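PDB 3HAZ: proline dehydrogenase from Bradyrhizobium japonicum USDA 110, which probably oxidises L-proline to L-glutamate in two steps, with FAD-dependent proline dehydrogenase and NAD-dependent aldehyde dehydrogenase parts joined in one chain. Local coordinates for residues M63-A68 against Q472-R477; H421-A426 against L461-N466. All blocks are in the same frame, centred on the assembly; numbering follows the deposited sequence.

From the N terminus, the chain first reaches helix 60-66, whose last turn meets residues 472-477 in contact 1 after 403 intervening residues, including the strands of the proline dehydrogenase barrel. Late in that loop comes 421-426, and only 34 residues separate it from 461-466 in contact 2, so the short closure lies wholly within the long one and the two do not cross. Contact 2 joins two helix-bearing connections of the barrel, while contact 1 brings the chain just after helix 469-473 to the N-terminal helices. Their centres are about 11 Å apart, with Q472 NE2 probably hydrogen-bonded to N466 O at 2.9 Å.

Contact 1: residues M63-A68 against Q472-R477; sequences MLREFA and QAADYR. With SO4 (sulfate ion), chain I.
R65 and D475 mark the nearest backbone approach, with their CA atoms 8.2 Å apart; here the last turn of helix 60-66 faces the chain that leaves helix 469-473, and one long side chain, that of R65, crosses between them. Its CG is anti to the backbone N (chi1 177°), and a bend at chi3 (40°) turns the guanidinium so that the carbonyl oxygen of A474 lies above one face, displaced toward the rim. Although R65 NE and A474 O are 3.1 Å apart, the N-H points poorly for a hydrogen bond, and the pair reads as a carbonyl resting on a cationic face. The methyl of A474 lies beside it, its CB 3.9 Å from R65 NE. R65 NH2 forms a salt bridge with D62 of its own helix.

D475 touches R65 through its backbone, D475 CA lying 4.5 Å from R65 CD. R477 NE donates to the syn lone pair of D475 OD1 at 2.9 Å (169°), and the oxygen lies nearly in the guanidinium plane, while R477 NH1 makes a salt bridge to D475 OD2 at 2.8 Å. The backbone N of R477 reaches the same OD1 from above the carboxylate plane, an Asx turn. At the guanidinium edge, in its plane, R477 NH2 donates to O1 of a sulfate, probably from the crystallisation liquor, at 3.0 Å.

A68, with positive phi, ends helix 60-66 in a Schellman motif, A68 N bonding to R65 O at 3.1 Å. This segment lies in the sequence region of the DNA-binding domain, set here against the chain leaving helix 469-473. M63 and F67 rest on helix 151-168, and F67 also meets the ring of Y476 of the second subunit. R51 donates to the carbonyls of Q472 and A473, tying helix 469-473 to these N-terminal helices.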
# COMPACT_ATOMS: atom_id res chain seq x y z
N MET A 63 -3.57 -23.75 -35.96
CA MET A 63 -3.18 -24.98 -35.26
C MET A 63 -2.66 -24.68 -33.86
O MET A 63 -3.03 -25.34 -32.89
CB MET A 63 -2.13 -25.77 -36.06
CG MET A 63 -1.72 -27.07 -35.39
SD MET A 63 -0.43 -27.98 -36.27
CE MET A 63 0.97 -26.88 -36.04
N LEU A 64 -1.80 -23.67 -33.76
CA LEU A 64 -1.26 -23.29 -32.45
C LEU A 64 -2.39 -22.89 -31.49
O LEU A 64 -2.38 -23.25 -30.31
CB LEU A 64 -0.25 -22.15 -32.60
CG LEU A 64 0.99 -22.47 -33.44
CD1 LEU A 64 1.81 -21.21 -33.70
CD2 LEU A 64 1.84 -23.56 -32.78
N ARG A 65 -3.36 -22.15 -32.02
CA ARG A 65 -4.47 -21.68 -31.20
C ARG A 65 -5.40 -22.84 -30.85
O ARG A 65 -5.77 -23.01 -29.69
CB ARG A 65 -5.23 -20.57 -31.93
CG ARG A 65 -6.45 -20.04 -31.18
CD ARG A 65 -7.23 -19.03 -32.03
NE ARG A 65 -7.31 -19.41 -33.44
CZ ARG A 65 -8.25 -20.21 -33.95
NH1 ARG A 65 -9.20 -20.71 -33.17
NH2 ARG A 65 -8.24 -20.50 -35.25
N GLU A 66 -5.75 -23.65 -31.85
CA GLU A 66 -6.69 -24.75 -31.66
C GLU A 66 -6.27 -25.73 -30.56
O GLU A 66 -7.09 -26.15 -29.75
CB GLU A 66 -6.91 -25.50 -32.98
N PHE A 67 -4.99 -26.10 -30.54
CA PHE A 67 -4.51 -27.02 -29.51
C PHE A 67 -3.74 -26.33 -28.40
O PHE A 67 -3.14 -26.98 -27.54
CB PHE A 67 -3.69 -28.16 -30.14
CG PHE A 67 -4.50 -29.03 -31.04
CD1 PHE A 67 -5.20 -30.11 -30.53
CD2 PHE A 67 -4.61 -28.75 -32.40
CE1 PHE A 67 -5.97 -30.91 -31.35
CE2 PHE A 67 -5.37 -29.55 -33.22
CZ PHE A 67 -6.06 -30.63 -32.69
N ALA A 68 -3.78 -25.00 -28.40
CA ALA A 68 -3.06 -24.21 -27.41
C ALA A 68 -1.60 -24.67 -27.29
O ALA A 68 -1.11 -24.97 -26.19
CB ALA A 68 -3.77 -24.28 -26.06
N GLN A 472 -4.32 -12.37 -33.98
CA GLN A 472 -5.47 -11.67 -33.43
C GLN A 472 -6.72 -11.82 -34.31
O GLN A 472 -7.81 -12.06 -33.80
CB GLN A 472 -5.13 -10.19 -33.23
CG GLN A 472 -4.01 -9.97 -32.23
CD GLN A 472 -3.75 -8.51 -31.97
OE1 GLN A 472 -4.67 -7.69 -31.93
NE2 GLN A 472 -2.48 -8.17 -31.77
N ALA A 473 -6.55 -11.68 -35.61
CA ALA A 473 -7.67 -11.83 -36.52
C ALA A 473 -8.29 -13.22 -36.35
O ALA A 473 -9.49 -13.39 -36.53
CB ALA A 473 -7.23 -11.62 -37.96
N ALA A 474 -7.47 -14.19 -35.99
CA ALA A 474 -7.93 -15.57 -35.84
C ALA A 474 -8.54 -15.82 -34.46
O ALA A 474 -9.05 -16.90 -34.19
CB ALA A 474 -6.79 -16.54 -36.09
N ASP A 475 -8.47 -14.82 -33.59
CA ASP A 475 -9.00 -14.92 -32.25
C ASP A 475 -10.29 -14.10 -32.16
O ASP A 475 -10.25 -12.87 -32.09
CB ASP A 475 -7.97 -14.42 -31.23
CG ASP A 475 -8.49 -14.44 -29.80
OD1 ASP A 475 -9.54 -15.08 -29.55
OD2 ASP A 475 -7.84 -13.82 -28.92
N TYR A 476 -11.43 -14.78 -32.17
CA TYR A 476 -12.72 -14.09 -32.26
C TYR A 476 -13.08 -13.26 -31.03
O TYR A 476 -14.10 -12.57 -31.01
CB TYR A 476 -13.84 -15.06 -32.62
CG TYR A 476 -13.80 -15.52 -34.06
CD1 TYR A 476 -12.98 -14.88 -34.99
CD2 TYR A 476 -14.59 -16.58 -34.50
CE1 TYR A 476 -12.94 -15.30 -36.32
CE2 TYR A 476 -14.56 -16.99 -35.82
CZ TYR A 476 -13.74 -16.35 -36.72
OH TYR A 476 -13.71 -16.77 -38.03
N ARG A 477 -12.24 -13.31 -30.00
CA ARG A 477 -12.43 -12.43 -28.86
C ARG A 477 -12.07 -11.01 -29.25
O ARG A 477 -12.54 -10.05 -28.64
CB ARG A 477 -11.56 -12.86 -27.67
CG ARG A 477 -12.06 -14.09 -26.93
CD ARG A 477 -11.02 -14.58 -25.95
NE ARG A 477 -9.76 -14.90 -26.62
CZ ARG A 477 -8.64 -15.24 -26.00
NH1 ARG A 477 -7.55 -15.51 -26.70
NH2 ARG A 477 -8.61 -15.32 -24.67
S SO4 I . -5.27 -17.03 -24.04
O1 SO4 I . -6.06 -16.04 -23.32
O2 SO4 I . -4.21 -17.52 -23.16
O3 SO4 I . -6.11 -18.15 -24.45
O4 SO4 I . -4.67 -16.42 -25.23

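Contact 2: residues H421-A426 against L461-N466; sequences HGMGEA and LENGAN. With SO4 (sulfate ion), chain J.
M423 reaches across to E462 and N463 with its terminal methyl, M423 CE, which sits 3.7 Å from N463 OD1 and 3.9 Å from E462 OE1. Its CG lies anti to the carbonyl carbon (chi1 -54°), and the bend at chi3 (70°) sets the methyl toward the helix end. The two oxygens approach CE from directions roughly at right angles. M423 and N463 point at each other from opposite sides, and the sulfur lies near the amide nitrogen, with M423 SD 3.9 Å from N463 ND2. E462 comes in at a slant to the methionine, its carboxylate turned by a bend at chi2 (-88°). These separations fit van der Waals contact, and no hydrogen bond joins the segments. N463 ND2 has a weak bond to R459 O one turn back.

In the TIM barrel of the proline dehydrogenase part, 421-426 is the turn that follows strand 416-420 and starts helix 425-434, and 461-466 ends helix 452-463, which follows the next strand, 440-448. The contact thus links two successive strand-to-helix units beside the flavin: E462 touches the bound FAD, and M423 packs on H397, which binds it. V470 of helix 469-473 packs against both M423 and N463.

G424 takes the N-cap position of helix 425-434, and a sulfate, probably from the crystallisation liquor, sits at the start of that helix. E425 N donates to its O3 at 3.1 Å, and A426 N to its O1 at 2.7 Å.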
# COMPACT_ATOMS: atom_id res chain seq x y z
N HIS A 421 2.78 -18.29 -48.85
CA HIS A 421 1.84 -19.40 -48.95
C HIS A 421 1.45 -19.86 -47.54
O HIS A 421 2.31 -20.02 -46.67
CB HIS A 421 2.44 -20.54 -49.77
CG HIS A 421 1.43 -21.46 -50.37
ND1 HIS A 421 0.28 -21.01 -50.98
CD2 HIS A 421 1.40 -22.81 -50.47
CE1 HIS A 421 -0.43 -22.04 -51.41
NE2 HIS A 421 0.24 -23.15 -51.12
N GLY A 422 0.16 -20.03 -47.29
CA GLY A 422 -0.31 -20.41 -45.97
C GLY A 422 -0.66 -19.23 -45.07
O GLY A 422 -1.06 -19.42 -43.91
N MET A 423 -0.51 -18.01 -45.58
CA MET A 423 -0.93 -16.81 -44.85
C MET A 423 -1.53 -15.79 -45.81
O MET A 423 -1.19 -15.76 -46.99
CB MET A 423 0.26 -16.17 -44.13
CG MET A 423 1.02 -17.11 -43.19
SD MET A 423 2.37 -16.25 -42.34
CE MET A 423 1.44 -15.19 -41.24
N GLY A 424 -2.42 -14.94 -45.29
CA GLY A 424 -3.01 -13.88 -46.09
C GLY A 424 -3.91 -14.31 -47.23
O GLY A 424 -4.30 -13.50 -48.07
N GLU A 425 -4.26 -15.59 -47.28
CA GLU A 425 -5.05 -16.09 -48.41
C GLU A 425 -6.43 -15.44 -48.54
O GLU A 425 -6.76 -14.87 -49.59
CB GLU A 425 -5.18 -17.61 -48.37
CG GLU A 425 -5.91 -18.17 -49.60
CD GLU A 425 -5.72 -19.67 -49.78
OE1 GLU A 425 -5.08 -20.31 -48.92
OE2 GLU A 425 -6.21 -20.21 -50.80
N ALA A 426 -7.23 -15.53 -47.49
CA ALA A 426 -8.56 -14.94 -47.50
C ALA A 426 -8.46 -13.44 -47.74
O ALA A 426 -9.23 -12.87 -48.51
CB ALA A 426 -9.31 -15.24 -46.20
N LEU A 461 7.76 -18.07 -34.49
CA LEU A 461 7.82 -16.95 -33.57
C LEU A 461 6.74 -15.94 -33.90
O LEU A 461 6.13 -15.34 -33.01
CB LEU A 461 9.20 -16.27 -33.61
CG LEU A 461 10.34 -16.95 -32.85
CD1 LEU A 461 11.56 -16.03 -32.81
CD2 LEU A 461 9.89 -17.33 -31.44
N GLU A 462 6.49 -15.76 -35.20
CA GLU A 462 5.59 -14.71 -35.66
C GLU A 462 4.12 -15.15 -35.66
O GLU A 462 3.23 -14.35 -35.34
CB GLU A 462 6.03 -14.21 -37.04
CG GLU A 462 5.56 -12.81 -37.37
CD GLU A 462 4.19 -12.81 -38.01
OE1 GLU A 462 4.08 -13.25 -39.18
OE2 GLU A 462 3.23 -12.36 -37.35
N ASN A 463 3.87 -16.41 -36.00
CA ASN A 463 2.51 -16.94 -35.95
C ASN A 463 2.01 -17.15 -34.53
O ASN A 463 0.81 -17.19 -34.28
CB ASN A 463 2.42 -18.25 -36.74
CG ASN A 463 2.16 -18.03 -38.22
OD1 ASN A 463 1.03 -17.76 -38.64
ND2 ASN A 463 3.21 -18.14 -39.03
N GLY A 464 2.95 -17.28 -33.59
CA GLY A 464 2.61 -17.48 -32.19
C GLY A 464 2.71 -16.20 -31.36
O GLY A 464 2.53 -16.23 -30.15
N ALA A 465 2.99 -15.08 -32.03
CA ALA A 465 3.10 -13.79 -31.35
C ALA A 465 1.73 -13.17 -31.09
O ALA A 465 0.91 -13.07 -32.01
CB ALA A 465 3.96 -12.85 -32.17
N ASN A 466 1.49 -12.77 -29.85
CA ASN A 466 0.22 -12.13 -29.48
C ASN A 466 -0.03 -10.85 -30.27
O ASN A 466 -1.17 -10.54 -30.62
CB ASN A 466 0.18 -11.83 -27.98
S SO4 J . -5.52 -17.59 -44.47
O1 SO4 J . -6.45 -16.95 -45.39
O2 SO4 J . -6.04 -18.91 -44.09
O3 SO4 J . -4.21 -17.74 -45.10
O4 SO4 J . -5.39 -16.76 -43.27